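Local coordinates for protein carboxypeptidase 1 (Deinococcus radiodurans str. R1, PDB 5GIV) that probably acts as a zinc-dependent M32 metallocarboxypeptidase that releases amino acids one after another from peptide C-termini with broad specificity, at residues R197-F200 / L201-F205; E326-A329 / G330-E333; D154-D157 / Y158-E162; K137-D140 / L141-A145. All coordinates share one frame; numbering follows the deposited sequence.

All four contacts are local and partly buried, and they form two touching pairs on opposite sides of the chain's centre, away from the zinc. Contacts 1 and 2 are loops far out, their centres about 28 and 33 Å from that of the chain; Gly204 O and Arg203 NH1 of the first bond to Gln327 of the second. Contacts 3 and 4 lie further in, on helix 155-163 and helix 128-147, which follow each other and are joined by Tyr159 OH and Ser142 O. The loop contacts depend on tight i-to-i+3 turns, contact 1 adding charged groups at the surface; contacts 3 and 4 use alpha-helical bonding, with leucine, isoleucine and tyrosine set against neighbouring helices.

Contact 1. Residues R197-F200 / L201-F205; sequences RTDF and LGRGF
The loop between helix 169-193 and helix 207-221 folds into a short turn, where Leu201 N bonds to Thr198 O and Gly202 N to Asp199 O, both at 2.9 Å. At the turn's start, Arg197 grips the Asp199 carboxylate side-on, one nitrogen to each oxygen; NE to OD2 is the shorter bond, 2.7 Å and nearly straight at 169°. The arginine chain is extended, CG lying opposite the backbone N (chi1 180°), carrying its guanidinium alongside the aspartate. A water donates to Asp199 OD1 at 2.6 Å and accepts from Arg203 NE at 3.1 Å. Two arginines thus gather near one carboxylate, Arg203 NH2 sitting 3.1 Å from Arg197 NH2 with the guanidinium planes 77° apart; the nearby carboxylate probably eases this closeness, though Asp199 OD1 lies well out of the Arg203 plane. The i-to-i+3 bonding is that of a 3-10 turn, continued weakly from Arg203 N to Phe200 O. Phe200 lies beneath both arginines: CD2 is against one face of the Arg197 guanidinium, and CB against one face of that of Arg203. With an alanine in place of Arg197, the Asp199 carboxylate would probably be freer to turn and Phe200 CD2 would lose the guanidinium face against it. Phe200 CE1 meets Leu201 CD2 at 3.7 Å, and both residues pack on Met336 and Ala339 of helix 333-339. Arg203 NH1 bonds to Gln327 O and Ala329 O.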
loop_
_atom_site.group_PDB
_atom_site.type_symbol
_atom_site.label_atom_id
_atom_site.label_comp_id
_atom_site.label_asym_id
_atom_site.label_seq_id
_atom_site.Cartn_x
_atom_site.Cartn_y
_atom_site.Cartn_z
ATOM N N ARG A 197 -17.426 -27.472 26.617
ATOM C CA ARG A 197 -17.359 -28.099 25.307
ATOM C C ARG A 197 -16.765 -27.124 24.299
ATOM O O ARG A 197 -17.087 -25.937 24.304
ATOM C CB ARG A 197 -18.752 -28.552 24.862
ATOM C CG ARG A 197 -18.754 -29.219 23.495
ATOM C CD ARG A 197 -20.148 -29.518 22.968
ATOM N NE ARG A 197 -20.074 -30.037 21.609
ATOM C CZ ARG A 197 -21.069 -30.006 20.733
ATOM N NH1 ARG A 197 -22.250 -29.485 21.070
ATOM N NH2 ARG A 197 -20.881 -30.488 19.510
ATOM N N THR A 198 -15.872 -27.622 23.446
ATOM C CA THR A 198 -15.242 -26.787 22.429
ATOM C C THR A 198 -15.207 -27.413 21.040
ATOM O O THR A 198 -14.863 -26.709 20.083
ATOM C CB THR A 198 -13.795 -26.421 22.826
ATOM O OG1 THR A 198 -13.030 -27.619 22.992
ATOM C CG2 THR A 198 -13.744 -25.605 24.119
ATOM N N ASP A 199 -15.571 -28.689 20.888
ATOM C CA ASP A 199 -15.337 -29.384 19.622
ATOM C C ASP A 199 -16.063 -28.735 18.448
ATOM O O ASP A 199 -15.611 -28.856 17.307
ATOM C CB ASP A 199 -15.771 -30.846 19.737
ATOM C CG ASP A 199 -17.272 -30.985 19.980
ATOM O OD1 ASP A 199 -18.045 -30.881 19.005
ATOM O OD2 ASP A 199 -17.676 -31.191 21.144
ATOM N N PHE A 200 -17.186 -28.054 18.689
ATOM C CA PHE A 200 -17.910 -27.453 17.573
ATOM C C PHE A 200 -17.104 -26.350 16.905
ATOM O O PHE A 200 -17.399 -25.990 15.760
ATOM C CB PHE A 200 -19.273 -26.912 18.026
ATOM C CG PHE A 200 -19.191 -25.964 19.175
ATOM C CD1 PHE A 200 -18.989 -24.611 18.959
ATOM C CD2 PHE A 200 -19.316 -26.423 20.470
ATOM C CE1 PHE A 200 -18.896 -23.741 20.012
ATOM C CE2 PHE A 200 -19.234 -25.563 21.525
ATOM C CZ PHE A 200 -19.022 -24.217 21.303
ATOM N N LEU A 201 -16.105 -25.795 17.596
ATOM C CA LEU A 201 -15.220 -24.809 16.980
ATOM C C LEU A 201 -14.310 -25.416 15.919
ATOM O O LEU A 201 -13.712 -24.666 15.142
ATOM C CB LEU A 201 -14.378 -24.119 18.053
ATOM C CG LEU A 201 -15.198 -23.339 19.093
ATOM C CD1 LEU A 201 -14.309 -22.822 20.229
ATOM C CD2 LEU A 201 -15.977 -22.211 18.435
ATOM N N GLY A 202 -14.203 -26.738 15.852
ATOM C CA GLY A 202 -13.360 -27.391 14.874
ATOM C C GLY A 202 -14.084 -27.927 13.657
ATOM O O GLY A 202 -13.489 -28.690 12.885
ATOM N N ARG A 203 -15.339 -27.536 13.443
ATOM C CA ARG A 203 -16.151 -28.125 12.386
ATOM C C ARG A 203 -15.903 -27.500 11.019
ATOM O O ARG A 203 -16.473 -27.979 10.030
ATOM C CB ARG A 203 -17.638 -28.019 12.747
ATOM C CG ARG A 203 -18.039 -28.882 13.917
ATOM C CD ARG A 203 -19.473 -28.654 14.391
ATOM N NE ARG A 203 -19.921 -29.790 15.194
ATOM C CZ ARG A 203 -21.105 -29.878 15.800
ATOM N NH1 ARG A 203 -21.980 -28.885 15.717
ATOM N NH2 ARG A 203 -21.420 -30.970 16.493
ATOM N N GLY A 204 -15.067 -26.466 10.936
ATOM C CA GLY A 204 -14.776 -25.827 9.666
ATOM C C GLY A 204 -15.569 -24.557 9.441
ATOM O O GLY A 204 -16.779 -24.616 9.221
ATOM N N PHE A 205 -14.899 -23.405 9.503
ATOM C CA PHE A 205 -15.531 -22.100 9.351
ATOM C C PHE A 205 -14.875 -21.375 8.182
ATOM O O PHE A 205 -13.694 -21.012 8.258
ATOM C CB PHE A 205 -15.406 -21.297 10.646
ATOM C CG PHE A 205 -16.231 -21.847 11.789
ATOM C CD1 PHE A 205 -15.977 -23.112 12.307
ATOM C CD2 PHE A 205 -17.229 -21.084 12.369
ATOM C CE1 PHE A 205 -16.729 -23.616 13.359
ATOM C CE2 PHE A 205 -17.983 -21.582 13.430
ATOM C CZ PHE A 205 -17.728 -22.847 13.924
HETATM O O HOH W 1 -17.635 -31.484 16.540
#

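Contact 2. Residues E326-A329 / G330-E333; sequences EQLA and GVTE
Val331 folds back over Leu328 at the tip of the loop between helix 310-323 and helix 333-339, and these two residues and Ala329 account for most of the contact. The apolar touch is made by a single methyl of the leucine: Leu328 CD1 lies 3.8 Å from Val331 CB and equally far from CG1, the two side chains meeting at a slant. The valine places its branches differently. CG1 stands opposite its own backbone N (chi1 -174°) and faces the leucine methyl, while CG2 lies beside the backbone N, opposite the carbonyl carbon, 3.5 Å from Leu328 O and 3.7 Å from Ala329 O. Val331 CB itself comes within 3.3 Å of Leu328 O, and the isopropyl group therefore sits snugly against the carbonyls of the turn. That same Leu328 O accepts the bond that closes it, from Val331 N at 3.0 Å; the bond is bent to 141° at the hydrogen, and the donor stands well above the carbonyl plane. Ala329 occupies the outer corner; its CB points away overall but still touches Gly330 N at 3.4 Å. Beyond the loop, Leu328 packs on Phe317 and Trp320 of helix 310-323, and Val331 on Arg197 and Phe200. Glu326 to Ala329 forms a type I beta turn, with Ala329 N bonded to Glu326 O. It overlaps a type II turn from Leu328 to Val331, the two sharing Leu328 and Ala329; the third position of the latter is Gly330 with its positive phi of 77°, and Thr332 then N-caps helix 333-339.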
loop_
_atom_site.group_PDB
_atom_site.type_symbol
_atom_site.label_atom_id
_atom_site.label_comp_id
_atom_site.label_asym_id
_atom_site.label_seq_id
_atom_site.Cartn_x
_atom_site.Cartn_y
_atom_site.Cartn_z
ATOM N N GLU A 326 -24.728 -25.069 10.273
ATOM C CA GLU A 326 -24.413 -26.458 10.572
ATOM C C GLU A 326 -23.356 -26.554 11.668
ATOM O O GLU A 326 -23.411 -27.459 12.509
ATOM C CB GLU A 326 -23.971 -27.203 9.312
ATOM C CG GLU A 326 -23.645 -28.669 9.574
ATOM C CD GLU A 326 -23.228 -29.427 8.323
ATOM O OE1 GLU A 326 -22.144 -30.050 8.334
ATOM O OE2 GLU A 326 -23.980 -29.401 7.321
ATOM N N GLN A 327 -22.390 -25.626 11.682
ATOM C CA GLN A 327 -21.329 -25.692 12.682
ATOM C C GLN A 327 -21.878 -25.480 14.088
ATOM O O GLN A 327 -21.397 -26.098 15.045
ATOM C CB GLN A 327 -20.223 -24.674 12.380
ATOM C CG GLN A 327 -19.475 -24.896 11.052
ATOM C CD GLN A 327 -20.067 -24.142 9.864
ATOM O OE1 GLN A 327 -21.268 -23.891 9.799
ATOM N NE2 GLN A 327 -19.217 -23.781 8.921
ATOM N N LEU A 328 -22.890 -24.630 14.240
ATOM C CA LEU A 328 -23.448 -24.371 15.562
ATOM C C LEU A 328 -24.672 -25.220 15.869
ATOM O O LEU A 328 -25.305 -25.013 16.907
ATOM C CB LEU A 328 -23.797 -22.891 15.717
ATOM C CG LEU A 328 -22.621 -21.992 16.080
ATOM C CD1 LEU A 328 -22.022 -22.455 17.395
ATOM C CD2 LEU A 328 -21.574 -22.008 14.981
ATOM N N ALA A 329 -25.004 -26.184 15.012
ATOM C CA ALA A 329 -26.120 -27.079 15.294
ATOM C C ALA A 329 -25.870 -27.855 16.578
ATOM O O ALA A 329 -24.807 -28.456 16.760
ATOM C CB ALA A 329 -26.332 -28.045 14.127
ATOM N N GLY A 330 -26.848 -27.833 17.477
ATOM C CA GLY A 330 -26.699 -28.496 18.757
ATOM C C GLY A 330 -25.855 -27.748 19.756
ATOM O O GLY A 330 -25.465 -28.327 20.779
ATOM N N VAL A 331 -25.574 -26.476 19.501
ATOM C CA VAL A 331 -24.753 -25.654 20.377
ATOM C C VAL A 331 -25.606 -24.488 20.831
ATOM O O VAL A 331 -26.245 -23.825 20.006
ATOM C CB VAL A 331 -23.480 -25.153 19.665
ATOM C CG1 VAL A 331 -22.572 -24.421 20.649
ATOM C CG2 VAL A 331 -22.756 -26.319 18.975
ATOM N N THR A 332 -25.598 -24.223 22.127
ATOM C CA THR A 332 -26.382 -23.115 22.642
ATOM C C THR A 332 -25.569 -21.826 22.613
ATOM O O THR A 332 -24.351 -21.821 22.414
ATOM C CB THR A 332 -26.846 -23.390 24.069
ATOM O OG1 THR A 332 -25.718 -23.338 24.950
ATOM C CG2 THR A 332 -27.520 -24.765 24.177
ATOM N N GLU A 333 -26.273 -20.712 22.776
ATOM C CA GLU A 333 -25.586 -19.446 22.945
ATOM C C GLU A 333 -24.671 -19.482 24.165
ATOM O O GLU A 333 -23.545 -18.977 24.121
ATOM C CB GLU A 333 -26.611 -18.322 23.048
ATOM C CG GLU A 333 -26.056 -17.046 23.594
ATOM C CD GLU A 333 -27.132 -16.032 23.878
ATOM O OE1 GLU A 333 -28.059 -15.891 23.047
ATOM O OE2 GLU A 333 -27.058 -15.399 24.948
#

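Contact 3. Residues D154-D157 / Y158-E162; sequences DPLD and YYINE
The first turn of helix 155-163 tightens as it goes: weak bonds run from Tyr158 N to Asp154 O and from Tyr159 N to Pro155 O, and then Ile160 N meets Leu156 O at 2.8 Å, nearly straight at 170°, with Asn161 N on Asp157 O at 3.0 Å. This is a classic helix N-terminus, with Asp154 as N-cap and Pro155 leading the helix. One helical turn apart, Leu156 CG and Ile160 CD1 touch at 3.9 Å. Both residues bear on Phe365 of helix 357-372, while Ile160 also reaches Val172. Ile160 CG1 sits beside its own backbone N (chi1 -66°), and from there it leans over Leu156 O at 3.3 Å. On another side the neighbouring tyrosines meet ring to ring: the edge of Tyr158 at CD2 stands over the centre of the Tyr159 face. Tyr158 stacks in turn on Phe149, and Tyr159 OH bonds to Ser142 O of helix 128-147. The polar ends of Asp157 and Asn161 bond to Ala169 N and Gly166 N. At the helix start, Asp154 OD1 accepts from Leu156 N at 2.8 Å, the donor approaching from above the carboxylate plane.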
loop_
_atom_site.group_PDB
_atom_site.type_symbol
_atom_site.label_atom_id
_atom_site.label_comp_id
_atom_site.label_asym_id
_atom_site.label_seq_id
_atom_site.Cartn_x
_atom_site.Cartn_y
_atom_site.Cartn_z
ATOM N N ASP A 154 19.397 2.432 36.485
ATOM C CA ASP A 154 19.225 1.068 35.997
ATOM C C ASP A 154 18.838 1.084 34.523
ATOM O O ASP A 154 17.825 1.700 34.171
ATOM C CB ASP A 154 18.163 0.355 36.818
ATOM C CG ASP A 154 18.037 -1.110 36.476
ATOM O OD1 ASP A 154 18.387 -1.503 35.343
ATOM O OD2 ASP A 154 17.600 -1.881 37.355
ATOM N N PRO A 155 19.610 0.459 33.633
ATOM C CA PRO A 155 19.232 0.486 32.208
ATOM C C PRO A 155 17.851 -0.091 31.942
ATOM O O PRO A 155 17.164 0.355 31.014
ATOM C CB PRO A 155 20.325 -0.362 31.534
ATOM C CG PRO A 155 21.420 -0.472 32.528
ATOM C CD PRO A 155 20.781 -0.396 33.880
ATOM N N LEU A 156 17.412 -1.062 32.744
ATOM C CA LEU A 156 16.071 -1.604 32.568
ATOM C C LEU A 156 15.020 -0.529 32.812
ATOM O O LEU A 156 13.972 -0.514 32.154
ATOM C CB LEU A 156 15.865 -2.803 33.494
ATOM C CG LEU A 156 14.522 -3.534 33.403
ATOM C CD1 LEU A 156 14.232 -3.920 31.969
ATOM C CD2 LEU A 156 14.507 -4.777 34.293
ATOM N N ASP A 157 15.279 0.380 33.760
ATOM C CA ASP A 157 14.353 1.482 33.998
ATOM C C ASP A 157 14.261 2.407 32.789
ATOM O O ASP A 157 13.217 3.023 32.556
ATOM C CB ASP A 157 14.775 2.273 35.232
ATOM C CG ASP A 157 14.407 1.574 36.516
ATOM O OD1 ASP A 157 13.434 0.794 36.508
ATOM O OD2 ASP A 157 15.099 1.792 37.533
ATOM N N TYR A 158 15.341 2.539 32.019
ATOM C CA TYR A 158 15.241 3.316 30.790
ATOM C C TYR A 158 14.227 2.691 29.839
ATOM O O TYR A 158 13.386 3.397 29.268
ATOM C CB TYR A 158 16.601 3.434 30.107
ATOM C CG TYR A 158 16.498 3.935 28.677
ATOM C CD1 TYR A 158 16.228 5.267 28.412
ATOM C CD2 TYR A 158 16.658 3.073 27.597
ATOM C CE1 TYR A 158 16.127 5.737 27.120
ATOM C CE2 TYR A 158 16.563 3.539 26.294
ATOM C CZ TYR A 158 16.292 4.873 26.067
ATOM O OH TYR A 158 16.193 5.355 24.779
ATOM N N TYR A 159 14.277 1.360 29.676
ATOM C CA TYR A 159 13.362 0.696 28.750
ATOM C C TYR A 159 11.941 0.628 29.309
ATOM O O TYR A 159 10.970 0.809 28.565
ATOM C CB TYR A 159 13.892 -0.699 28.393
ATOM C CG TYR A 159 15.085 -0.605 27.484
ATOM C CD1 TYR A 159 14.944 -0.172 26.171
ATOM C CD2 TYR A 159 16.361 -0.906 27.944
ATOM C CE1 TYR A 159 16.026 -0.050 25.346
ATOM C CE2 TYR A 159 17.455 -0.788 27.118
ATOM C CZ TYR A 159 17.282 -0.356 25.822
ATOM O OH TYR A 159 18.371 -0.234 24.988
ATOM N N ILE A 160 11.789 0.366 30.605
ATOM C CA ILE A 160 10.446 0.382 31.176
ATOM C C ILE A 160 9.793 1.742 30.955
ATOM O O ILE A 160 8.627 1.828 30.550
ATOM C CB ILE A 160 10.489 -0.003 32.664
ATOM C CG1 ILE A 160 10.923 -1.461 32.809
ATOM C CG2 ILE A 160 9.121 0.220 33.325
ATOM C CD1 ILE A 160 11.044 -1.921 34.240
ATOM N N ASN A 161 10.550 2.826 31.169
ATOM C CA ASN A 161 10.003 4.170 30.996
ATOM C C ASN A 161 9.764 4.496 29.527
ATOM O O ASN A 161 8.800 5.197 29.191
ATOM C CB ASN A 161 10.934 5.207 31.627
ATOM C CG ASN A 161 10.486 6.636 31.353
ATOM O OD1 ASN A 161 9.580 7.154 32.004
ATOM N ND2 ASN A 161 11.121 7.276 30.379
ATOM N N GLU A 162 10.627 4.004 28.637
ATOM C CA GLU A 162 10.406 4.200 27.208
ATOM C C GLU A 162 9.071 3.603 26.780
ATOM O O GLU A 162 8.371 4.164 25.931
ATOM C CB GLU A 162 11.558 3.583 26.415
ATOM C CG GLU A 162 11.700 4.125 25.007
ATOM C CD GLU A 162 12.157 5.580 24.993
ATOM O OE1 GLU A 162 12.709 6.046 26.025
ATOM O OE2 GLU A 162 11.966 6.258 23.949
#

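Contact 4. Residues K137-D140 / L141-A145; sequences KTLD and LSLQA
Leu141, Ser142, Leu143 and Gln144 each hang from the residue four places back, Lys137 to Asp140, in a regular stretch of alpha-helix 128-147. The backbone bonds come first. Leu141 N to Lys137 O is 2.9 Å and close to straight at 169°; Leu143 N to Leu139 O and Gln144 N to Asp140 O are of similar length, each donor tilted somewhat from its carbonyl plane. The second kind is a side chain turned back on the helix. Ser142 OG lies on the side of its own backbone N (chi1 -64°), where it can donate to Thr138 O at 2.8 Å, while Ser142 N bonds to the same oxygen at 2.7 Å. The two donors come from opposite faces of the carbonyl plane, and Thr138 O is therefore gripped twice. Ser142 OG in turn accepts from Ile415 N in a nearby loop, linking helix to loop. An alanine here would take away the hydroxyl, and Ile415 N would probably be left without its acceptor while Thr138 O kept a single bond. Thr138 OG1 looks elsewhere, bonding to Tyr134 O and to His111 NE2 of helix 102-122. Third is apolar packing along the helix surface. Leu139 CG and Leu143 CD1 approach only loosely, at 4.5 Å, but both residues lie on Leu372 of helix 357-372. On another side Leu141 packs on Phe104, and its CD1 touches the aliphatic part of the extended Lys137 chain, 4.0 Å from CG, with Leu141 CG just 3.2 Å from Lys137 O.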
loop_
_atom_site.group_PDB
_atom_site.type_symbol
_atom_site.label_atom_id
_atom_site.label_comp_id
_atom_site.label_asym_id
_atom_site.label_seq_id
_atom_site.Cartn_x
_atom_site.Cartn_y
_atom_site.Cartn_z
ATOM N N LYS A 137 25.350 -9.262 20.639
ATOM C CA LYS A 137 25.544 -7.906 20.147
ATOM C C LYS A 137 24.342 -7.033 20.481
ATOM O O LYS A 137 24.499 -5.852 20.815
ATOM C CB LYS A 137 25.802 -7.913 18.640
ATOM C CG LYS A 137 26.237 -6.553 18.105
ATOM C CD LYS A 137 26.597 -6.581 16.624
ATOM C CE LYS A 137 27.099 -5.206 16.168
ATOM N NZ LYS A 137 27.545 -5.187 14.747
ATOM N N THR A 138 23.131 -7.592 20.380
ATOM C CA THR A 138 21.941 -6.827 20.741
ATOM C C THR A 138 21.957 -6.443 22.214
ATOM O O THR A 138 21.615 -5.310 22.566
ATOM C CB THR A 138 20.667 -7.604 20.402
ATOM O OG1 THR A 138 20.528 -7.700 18.983
ATOM C CG2 THR A 138 19.449 -6.877 20.955
ATOM N N LEU A 139 22.371 -7.361 23.091
ATOM C CA LEU A 139 22.427 -7.028 24.512
ATOM C C LEU A 139 23.430 -5.915 24.780
ATOM O O LEU A 139 23.150 -4.992 25.552
ATOM C CB LEU A 139 22.778 -8.258 25.339
ATOM C CG LEU A 139 22.902 -7.941 26.831
ATOM C CD1 LEU A 139 21.570 -7.464 27.392
ATOM C CD2 LEU A 139 23.406 -9.148 27.605
ATOM N N ASP A 140 24.597 -5.976 24.136
ATOM C CA ASP A 140 25.608 -4.941 24.317
ATOM C C ASP A 140 25.104 -3.599 23.805
ATOM O O ASP A 140 25.243 -2.573 24.479
ATOM C CB ASP A 140 26.905 -5.361 23.622
ATOM C CG ASP A 140 27.931 -4.237 23.546
ATOM O OD1 ASP A 140 28.505 -3.869 24.598
ATOM O OD2 ASP A 140 28.181 -3.739 22.422
ATOM N N LEU A 141 24.502 -3.586 22.615
ATOM C CA LEU A 141 23.929 -2.350 22.088
ATOM C C LEU A 141 22.755 -1.850 22.937
ATOM O O LEU A 141 22.548 -0.638 23.048
ATOM C CB LEU A 141 23.484 -2.553 20.641
ATOM C CG LEU A 141 24.589 -2.842 19.625
ATOM C CD1 LEU A 141 24.000 -3.189 18.258
ATOM C CD2 LEU A 141 25.551 -1.654 19.521
ATOM N N SER A 142 21.955 -2.753 23.514
ATOM C CA SER A 142 20.869 -2.300 24.384
ATOM C C SER A 142 21.415 -1.569 25.605
ATOM O O SER A 142 20.905 -0.509 25.988
ATOM C CB SER A 142 19.994 -3.480 24.826
ATOM O OG SER A 142 19.349 -4.082 23.718
ATOM N N LEU A 143 22.469 -2.109 26.217
ATOM C CA LEU A 143 23.078 -1.429 27.353
ATOM C C LEU A 143 23.697 -0.103 26.931
ATOM O O LEU A 143 23.588 0.902 27.650
ATOM C CB LEU A 143 24.125 -2.337 27.986
ATOM C CG LEU A 143 23.550 -3.535 28.725
ATOM C CD1 LEU A 143 24.665 -4.498 29.058
ATOM C CD2 LEU A 143 22.807 -3.084 29.994
ATOM N N GLN A 144 24.331 -0.079 25.759
ATOM C CA GLN A 144 24.923 1.156 25.266
ATOM C C GLN A 144 23.861 2.217 25.003
ATOM O O GLN A 144 24.034 3.387 25.371
ATOM C CB GLN A 144 25.721 0.880 23.995
ATOM C CG GLN A 144 26.445 2.096 23.485
ATOM C CD GLN A 144 27.430 1.765 22.396
ATOM O OE1 GLN A 144 27.817 0.601 22.219
ATOM N NE2 GLN A 144 27.879 2.795 21.678
ATOM N N ALA A 145 22.750 1.829 24.372
ATOM C CA ALA A 145 21.691 2.795 24.114
ATOM C C ALA A 145 21.178 3.391 25.416
ATOM O O ALA A 145 20.987 4.606 25.521
ATOM C CB ALA A 145 20.550 2.138 23.338
#